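Deoxyhypusine synthase, putative (Entamoeba histolytica, PDB 7L9R) probably acts as a deoxyhypusine synthase, an NAD-dependent transferase that makes deoxyhypusine on a lysine of the translation factor eIF5A. Local coordinates at residues B[83-94]-B[257-268]. Sequence-based numbering, arbitrary orientation.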
ATOM      1  N   ARG B  83      29.783  26.312 -20.543  1.00 91.23           N
ATOM      2  CA  ARG B  83      29.221  25.363 -19.595  1.00 83.39           C
ATOM      3  C   ARG B  83      30.072  24.102 -19.526  1.00 86.18           C
ATOM      4  O   ARG B  83      30.732  23.715 -20.497  1.00 87.14           O
ATOM      5  CB  ARG B  83      27.795  24.983 -19.991  1.00 87.30           C
ATOM      6  CG  ARG B  83      26.785  26.109 -19.919  1.00 85.63           C
ATOM      7  CD  ARG B  83      25.442  25.640 -20.452  1.00 81.89           C
ATOM      8  NE  ARG B  83      25.563  25.152 -21.822  1.00 91.02           N
ATOM      9  CZ  ARG B  83      24.644  24.433 -22.451  1.00 88.55           C
ATOM     10  NH1 ARG B  83      23.516  24.077 -21.856  1.00 85.05           N
ATOM     11  NH2 ARG B  83      24.868  24.051 -23.705  1.00 83.74           N
ATOM     12  N   LEU B  84      30.056  23.464 -18.358  1.00 86.16           N
ATOM     13  CA  LEU B  84      30.663  22.148 -18.213  1.00 79.58           C
ATOM     14  C   LEU B  84      29.877  21.151 -19.051  1.00 78.84           C
ATOM     15  O   LEU B  84      28.661  21.012 -18.882  1.00 84.40           O
ATOM     16  CB  LEU B  84      30.685  21.726 -16.748  1.00 78.43           C
ATOM     17  CG  LEU B  84      31.607  22.539 -15.840  1.00 76.52           C
ATOM     18  CD1 LEU B  84      31.615  21.954 -14.438  1.00 67.46           C
ATOM     19  CD2 LEU B  84      33.011  22.576 -16.419  1.00 80.47           C
ATOM     20  N   LYS B  85      30.563  20.469 -19.966  1.00 79.17           N
ATOM     21  CA  LYS B  85      29.903  19.543 -20.882  1.00 73.97           C
ATOM     22  C   LYS B  85      29.847  18.165 -20.230  1.00 76.77           C
ATOM     23  O   LYS B  85      30.616  17.254 -20.538  1.00 79.54           O
ATOM     24  CB  LYS B  85      30.619  19.523 -22.224  1.00 79.25           C
ATOM     25  CG  LYS B  85      30.694  20.889 -22.891  1.00 84.06           C
ATOM     26  CD  LYS B  85      29.336  21.559 -22.910  1.00 78.76           C
ATOM     27  CE  LYS B  85      29.336  22.824 -23.760  1.00 90.47           C
ATOM     28  NZ  LYS B  85      30.276  23.862 -23.255  1.00 91.15           N
ATOM     29  N   ARG B  86      28.905  18.025 -19.301  1.00 73.55           N
ATOM     30  CA  ARG B  86      28.703  16.782 -18.571  1.00 68.87           C
ATOM     31  C   ARG B  86      27.258  16.733 -18.087  1.00 73.81           C
ATOM     32  O   ARG B  86      26.459  17.636 -18.350  1.00 72.81           O
ATOM     33  CB  ARG B  86      29.677  16.662 -17.399  1.00 71.55           C
ATOM     34  CG  ARG B  86      29.432  17.686 -16.310  1.00 67.06           C
ATOM     35  CD  ARG B  86      30.407  17.501 -15.175  1.00 68.39           C
ATOM     36  NE  ARG B  86      30.061  18.328 -14.028  1.00 70.24           N
ATOM     37  CZ  ARG B  86      30.629  18.222 -12.835  1.00 73.23           C
ATOM     38  NH1 ARG B  86      31.582  17.333 -12.601  1.00 68.58           N
ATOM     39  NH2 ARG B  86      30.222  19.017 -11.849  1.00 74.31           N
ATOM     40  N   CYS B  87      26.932  15.667 -17.367  1.00 68.24           N
ATOM     41  CA  CYS B  87      25.592  15.466 -16.837  1.00 65.74           C
ATOM     42  C   CYS B  87      25.462  16.196 -15.505  1.00 62.65           C
ATOM     43  O   CYS B  87      26.269  15.982 -14.596  1.00 61.35           O
ATOM     44  CB  CYS B  87      25.308  13.975 -16.667  1.00 58.02           C
ATOM     45  SG  CYS B  87      23.639  13.591 -16.092  1.00 66.13           S
ATOM     46  N   THR B  88      24.458  17.066 -15.399  1.00 62.91           N
ATOM     47  CA  THR B  88      24.097  17.672 -14.122  1.00 59.52           C
ATOM     48  C   THR B  88      23.291  16.658 -13.318  1.00 53.93           C
ATOM     49  O   THR B  88      22.425  15.973 -13.869  1.00 58.73           O
ATOM     50  CB  THR B  88      23.291  18.957 -14.335  1.00 59.35           C
ATOM     51  OG1 THR B  88      24.056  19.894 -15.107  1.00 67.55           O
ATOM     52  CG2 THR B  88      22.950  19.596 -13.001  1.00 60.14           C
ATOM     53  N   ILE B  89      23.604  16.522 -12.033  1.00 47.37           N
ATOM     54  CA  ILE B  89      23.036  15.465 -11.203  1.00 52.63           C
ATOM     55  C   ILE B  89      22.270  16.082 -10.039  1.00 53.88           C
ATOM     56  O   ILE B  89      22.834  16.852  -9.253  1.00 52.33           O
ATOM     57  CB  ILE B  89      24.121  14.498 -10.698  1.00 51.80           C
ATOM     58  CG1 ILE B  89      24.867  13.891 -11.891  1.00 55.99           C
ATOM     59  CG2 ILE B  89      23.505  13.419  -9.824  1.00 46.81           C
ATOM     60  CD1 ILE B  89      25.875  12.839 -11.519  1.00 52.68           C
ATOM     61  N   TYR B  90      21.000  15.697  -9.913  1.00 52.26           N
ATOM     62  CA  TYR B  90      20.092  16.178  -8.881  1.00 47.30           C
ATOM     63  C   TYR B  90      19.825  15.047  -7.902  1.00 47.44           C
ATOM     64  O   TYR B  90      19.469  13.939  -8.316  1.00 47.79           O
ATOM     65  CB  TYR B  90      18.766  16.647  -9.496  1.00 43.70           C
ATOM     66  CG  TYR B  90      18.908  17.814 -10.442  1.00 48.29           C
ATOM     67  CD1 TYR B  90      19.339  17.627 -11.749  1.00 53.45           C
ATOM     68  CD2 TYR B  90      18.611  19.107 -10.026  1.00 44.87           C
ATOM     69  CE1 TYR B  90      19.482  18.701 -12.614  1.00 57.72           C
ATOM     70  CE2 TYR B  90      18.749  20.185 -10.884  1.00 50.34           C
ATOM     71  CZ  TYR B  90      19.184  19.975 -12.175  1.00 55.09           C
ATOM     72  OH  TYR B  90      19.321  21.046 -13.027  1.00 56.33           O
ATOM     73  N   LEU B  91      19.986  15.322  -6.611  1.00 47.08           N
ATOM     74  CA  LEU B  91      19.738  14.327  -5.576  1.00 44.79           C
ATOM     75  C   LEU B  91      18.571  14.789  -4.718  1.00 49.87           C
ATOM     76  O   LEU B  91      18.644  15.846  -4.082  1.00 46.44           O
ATOM     77  CB  LEU B  91      20.981  14.096  -4.718  1.00 40.69           C
ATOM     78  CG  LEU B  91      20.787  13.144  -3.539  1.00 43.73           C
ATOM     79  CD1 LEU B  91      20.328  11.770  -4.013  1.00 43.37           C
ATOM     80  CD2 LEU B  91      22.069  13.042  -2.729  1.00 42.83           C
ATOM     81  N   GLY B  92      17.505  13.998  -4.697  1.00 46.42           N
ATOM     82  CA  GLY B  92      16.338  14.272  -3.873  1.00 43.71           C
ATOM     83  C   GLY B  92      16.194  13.200  -2.809  1.00 48.12           C
ATOM     84  O   GLY B  92      16.384  12.014  -3.086  1.00 50.78           O
ATOM     85  N   PHE B  93      15.870  13.624  -1.589  1.00 43.78           N
ATOM     86  CA  PHE B  93      15.639  12.680  -0.508  1.00 43.94           C
ATOM     87  C   PHE B  93      14.712  13.311   0.517  1.00 45.81           C
ATOM     88  O   PHE B  93      14.576  14.537   0.595  1.00 42.66           O
ATOM     89  CB  PHE B  93      16.949  12.211   0.147  1.00 43.70           C
ATOM     90  CG  PHE B  93      17.841  13.324   0.635  1.00 44.49           C
ATOM     91  CD1 PHE B  93      17.568  13.984   1.830  1.00 44.30           C
ATOM     92  CD2 PHE B  93      18.981  13.677  -0.070  1.00 43.96           C
ATOM     93  CE1 PHE B  93      18.397  14.996   2.291  1.00 44.31           C
ATOM     94  CE2 PHE B  93      19.814  14.687   0.385  1.00 41.62           C
ATOM     95  CZ  PHE B  93      19.524  15.348   1.567  1.00 42.67           C
ATOM     96  N   THR B  94      14.054  12.456   1.289  1.00 50.91           N
ATOM     97  CA  THR B  94      13.104  12.926   2.284  1.00 47.95           C
ATOM     98  C   THR B  94      13.810  13.238   3.595  1.00 49.95           C
ATOM     99  O   THR B  94      14.931  12.787   3.864  1.00 43.58           O
ATOM    100  CB  THR B  94      12.003  11.900   2.541  1.00 44.49           C
ATOM    101  OG1 THR B  94      12.586  10.682   3.023  1.00 52.86           O
ATOM    102  CG2 THR B  94      11.241  11.614   1.274  1.00 48.97           C
ATOM    103  N   THR B 257      17.817  23.098 -14.976  1.00 63.07           N
ATOM    104  CA  THR B 257      17.471  21.970 -15.838  1.00 67.07           C
ATOM    105  C   THR B 257      17.391  22.409 -17.295  1.00 73.37           C
ATOM    106  O   THR B 257      17.871  21.703 -18.190  1.00 83.77           O
ATOM    107  CB  THR B 257      16.154  21.332 -15.399  1.00 64.03           C
ATOM    108  OG1 THR B 257      15.078  22.258 -15.587  1.00 80.12           O
ATOM    109  CG2 THR B 257      16.221  20.954 -13.941  1.00 64.33           C
ATOM    110  N   ILE B 258      16.802  23.578 -17.545  1.00 74.18           N
ATOM    111  CA  ILE B 258      16.681  24.087 -18.909  1.00 79.77           C
ATOM    112  C   ILE B 258      18.056  24.290 -19.536  1.00 82.12           C
ATOM    113  O   ILE B 258      18.269  23.978 -20.714  1.00 91.00           O
ATOM    114  CB  ILE B 258      15.852  25.388 -18.908  1.00 79.12           C
ATOM    115  CG1 ILE B 258      14.372  25.070 -18.668  1.00 83.78           C
ATOM    116  CG2 ILE B 258      16.059  26.167 -20.199  1.00 80.05           C
ATOM    117  CD1 ILE B 258      13.517  26.276 -18.310  1.00 69.05           C
ATOM    118  N   HIS B 259      19.008  24.813 -18.764  1.00 80.29           N
ATOM    119  CA  HIS B 259      20.295  25.236 -19.304  1.00 82.46           C
ATOM    120  C   HIS B 259      21.399  24.192 -19.171  1.00 79.66           C
ATOM    121  O   HIS B 259      22.544  24.480 -19.528  1.00 80.45           O
ATOM    122  CB  HIS B 259      20.731  26.539 -18.632  1.00 80.89           C
ATOM    123  CG  HIS B 259      19.840  27.696 -18.950  1.00 85.78           C
ATOM    124  ND1 HIS B 259      19.445  28.614 -18.001  1.00 91.53           N
ATOM    125  CD2 HIS B 259      19.249  28.075 -20.108  1.00 90.90           C
ATOM    126  CE1 HIS B 259      18.656  29.513 -18.562  1.00 93.67           C
ATOM    127  NE2 HIS B 259      18.521  29.209 -19.840  1.00 96.11           N
ATOM    128  N   SER B 260      21.102  22.997 -18.674  1.00 76.61           N
ATOM    129  CA  SER B 260      22.135  21.981 -18.512  1.00 75.18           C
ATOM    130  C   SER B 260      22.256  21.115 -19.760  1.00 80.53           C
ATOM    131  O   SER B 260      21.271  20.832 -20.447  1.00 86.71           O
ATOM    132  CB  SER B 260      21.851  21.096 -17.302  1.00 75.85           C
ATOM    133  OG  SER B 260      20.767  20.236 -17.575  1.00 78.24           O
ATOM    134  N   VAL B 261      23.487  20.690 -20.042  1.00 77.59           N
ATOM    135  CA  VAL B 261      23.756  19.899 -21.238  1.00 80.12           C
ATOM    136  C   VAL B 261      23.103  18.523 -21.138  1.00 81.21           C
ATOM    137  O   VAL B 261      22.588  17.994 -22.130  1.00 75.24           O
ATOM    138  CB  VAL B 261      25.277  19.797 -21.461  1.00 83.87           C
ATOM    139  CG1 VAL B 261      25.594  18.764 -22.518  1.00 82.90           C
ATOM    140  CG2 VAL B 261      25.842  21.154 -21.872  1.00 82.44           C
ATOM    141  N   GLU B 262      23.108  17.929 -19.946  1.00 82.79           N
ATOM    142  CA  GLU B 262      22.553  16.600 -19.722  1.00 73.73           C
ATOM    143  C   GLU B 262      22.123  16.515 -18.262  1.00 67.93           C
ATOM    144  O   GLU B 262      22.789  17.076 -17.389  1.00 66.86           O
ATOM    145  CB  GLU B 262      23.582  15.511 -20.062  1.00 77.14           C
ATOM    146  CG  GLU B 262      23.024  14.099 -20.129  1.00 73.00           C
ATOM    147  CD  GLU B 262      22.547  13.737 -21.522  1.00 76.79           C
ATOM    148  OE1 GLU B 262      22.438  14.645 -22.373  1.00 78.91           O
ATOM    149  OE2 GLU B 262      22.274  12.544 -21.767  1.00 82.48           O
ATOM    150  N   THR B 263      21.012  15.823 -18.002  1.00 67.31           N
ATOM    151  CA  THR B 263      20.402  15.781 -16.676  1.00 62.33           C
ATOM    152  C   THR B 263      20.344  14.362 -16.124  1.00 61.48           C
ATOM    153  O   THR B 263      19.988  13.419 -16.837  1.00 64.95           O
ATOM    154  CB  THR B 263      18.976  16.343 -16.697  1.00 69.52           C
ATOM    155  OG1 THR B 263      18.146  15.510 -17.518  1.00 74.67           O
ATOM    156  CG2 THR B 263      18.953  17.758 -17.228  1.00 63.71           C
ATOM    157  N   GLY B 264      20.676  14.228 -14.850  1.00 56.22           N
ATOM    158  CA  GLY B 264      20.447  12.987 -14.126  1.00 53.89           C
ATOM    159  C   GLY B 264      19.718  13.265 -12.831  1.00 53.15           C
ATOM    160  O   GLY B 264      19.989  14.254 -12.153  1.00 50.46           O
ATOM    161  N   VAL B 265      18.801  12.369 -12.480  1.00 55.05           N
ATOM    162  CA  VAL B 265      17.929  12.571 -11.329  1.00 51.92           C
ATOM    163  C   VAL B 265      17.914  11.303 -10.491  1.00 51.52           C
ATOM    164  O   VAL B 265      17.712  10.203 -11.020  1.00 48.89           O
ATOM    165  CB  VAL B 265      16.505  12.964 -11.763  1.00 47.66           C
ATOM    166  CG1 VAL B 265      15.571  12.930 -10.596  1.00 51.84           C
ATOM    167  CG2 VAL B 265      16.520  14.355 -12.354  1.00 60.22           C
ATOM    168  N   ILE B 266      18.131  11.461  -9.188  1.00 53.11           N
ATOM    169  CA  ILE B 266      18.085  10.376  -8.213  1.00 50.92           C
ATOM    170  C   ILE B 266      17.173  10.838  -7.090  1.00 50.13           C
ATOM    171  O   ILE B 266      17.457  11.848  -6.432  1.00 46.67           O
ATOM    172  CB  ILE B 266      19.480  10.029  -7.664  1.00 51.26           C
ATOM    173  CG1 ILE B 266      20.449   9.734  -8.805  1.00 51.54           C
ATOM    174  CG2 ILE B 266      19.402   8.833  -6.703  1.00 43.04           C
ATOM    175  CD1 ILE B 266      21.896   9.654  -8.360  1.00 47.25           C
ATOM    176  N   ILE B 267      16.078  10.113  -6.872  1.00 46.98           N
ATOM    177  CA  ILE B 267      15.074  10.512  -5.892  1.00 49.84           C
ATOM    178  C   ILE B 267      14.844   9.350  -4.939  1.00 48.87           C
ATOM    179  O   ILE B 267      14.460   8.254  -5.364  1.00 42.87           O
ATOM    180  CB  ILE B 267      13.756  10.936  -6.558  1.00 57.77           C
ATOM    181  CG1 ILE B 267      14.007  12.098  -7.520  1.00 57.99           C
ATOM    182  CG2 ILE B 267      12.743  11.362  -5.500  1.00 46.75           C
ATOM    183  CD1 ILE B 267      12.792  12.489  -8.322  1.00 75.85           C
ATOM    184  N   LEU B 268      15.051   9.594  -3.655  1.00 49.54           N
ATOM    185  CA  LEU B 268      14.861   8.588  -2.627  1.00 50.96           C
ATOM    186  C   LEU B 268      13.650   8.990  -1.799  1.00 53.73           C
ATOM    187  O   LEU B 268      13.635  10.076  -1.209  1.00 48.05           O
ATOM    188  CB  LEU B 268      16.109   8.473  -1.752  1.00 49.85           C
ATOM    189  CG  LEU B 268      17.441   8.544  -2.498  1.00 47.71           C
ATOM    190  CD1 LEU B 268      18.607   8.575  -1.520  1.00 48.47           C
ATOM    191  CD2 LEU B 268      17.592   7.373  -3.448  1.00 52.97           C
TER
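Strands 87-93 and 262-268 run parallel, Tyr90 beside Val265, with axes 4.2 Å apart at closest and inclined by 24°. Six backbone hydrogen bonds join them, from Thr88 N to Glu262 O at one end to Leu268 N to Gly92 O at the other. Thr88, Tyr90 and Gly92 give both their N-H and their C=O to the partner strand. The Tyr90 ring lies on the same face of the sheet as Val265. Its chi1 of -63° sets CG beside the backbone N, and the ring edge meets Gly264 O, 3.5 Å from CD1. The Tyr90 side chain crosses that of Thr257 at about a right angle, with Thr257 CG2 3.2 Å from Tyr90 OH. That hydroxyl is hydrogen-bonded to Ser256 OG, which ties the strand to the end of helix 247-258. On the other face, Cys87 turns SG anti to its backbone N (chi1 -177°) and rests it over Gly264, 3.3 Å from N. Farther along, Leu91 CD1 packs on Ile266 CG2 and Leu268 CD1. Before the strands, Val261 CG2 sits over one face of the Arg83 guanidinium, 3.5 Å from CZ. Arg83 NH1 donates to His259 O at 2.6 Å; the oxygen lies in the guanidinium plane, but the nitrogen stands above the carbonyl plane. Asp81 forms a salt bridge with Arg83 NE. The strands are the middle pair of a Rossmann-like parallel sheet of order 3-2-1-4-5-6, between strands 117-120 and 289-294. Helices 51-66 and 102-111 pack on the face carrying Ile89, Leu91, Ile266 and Leu268.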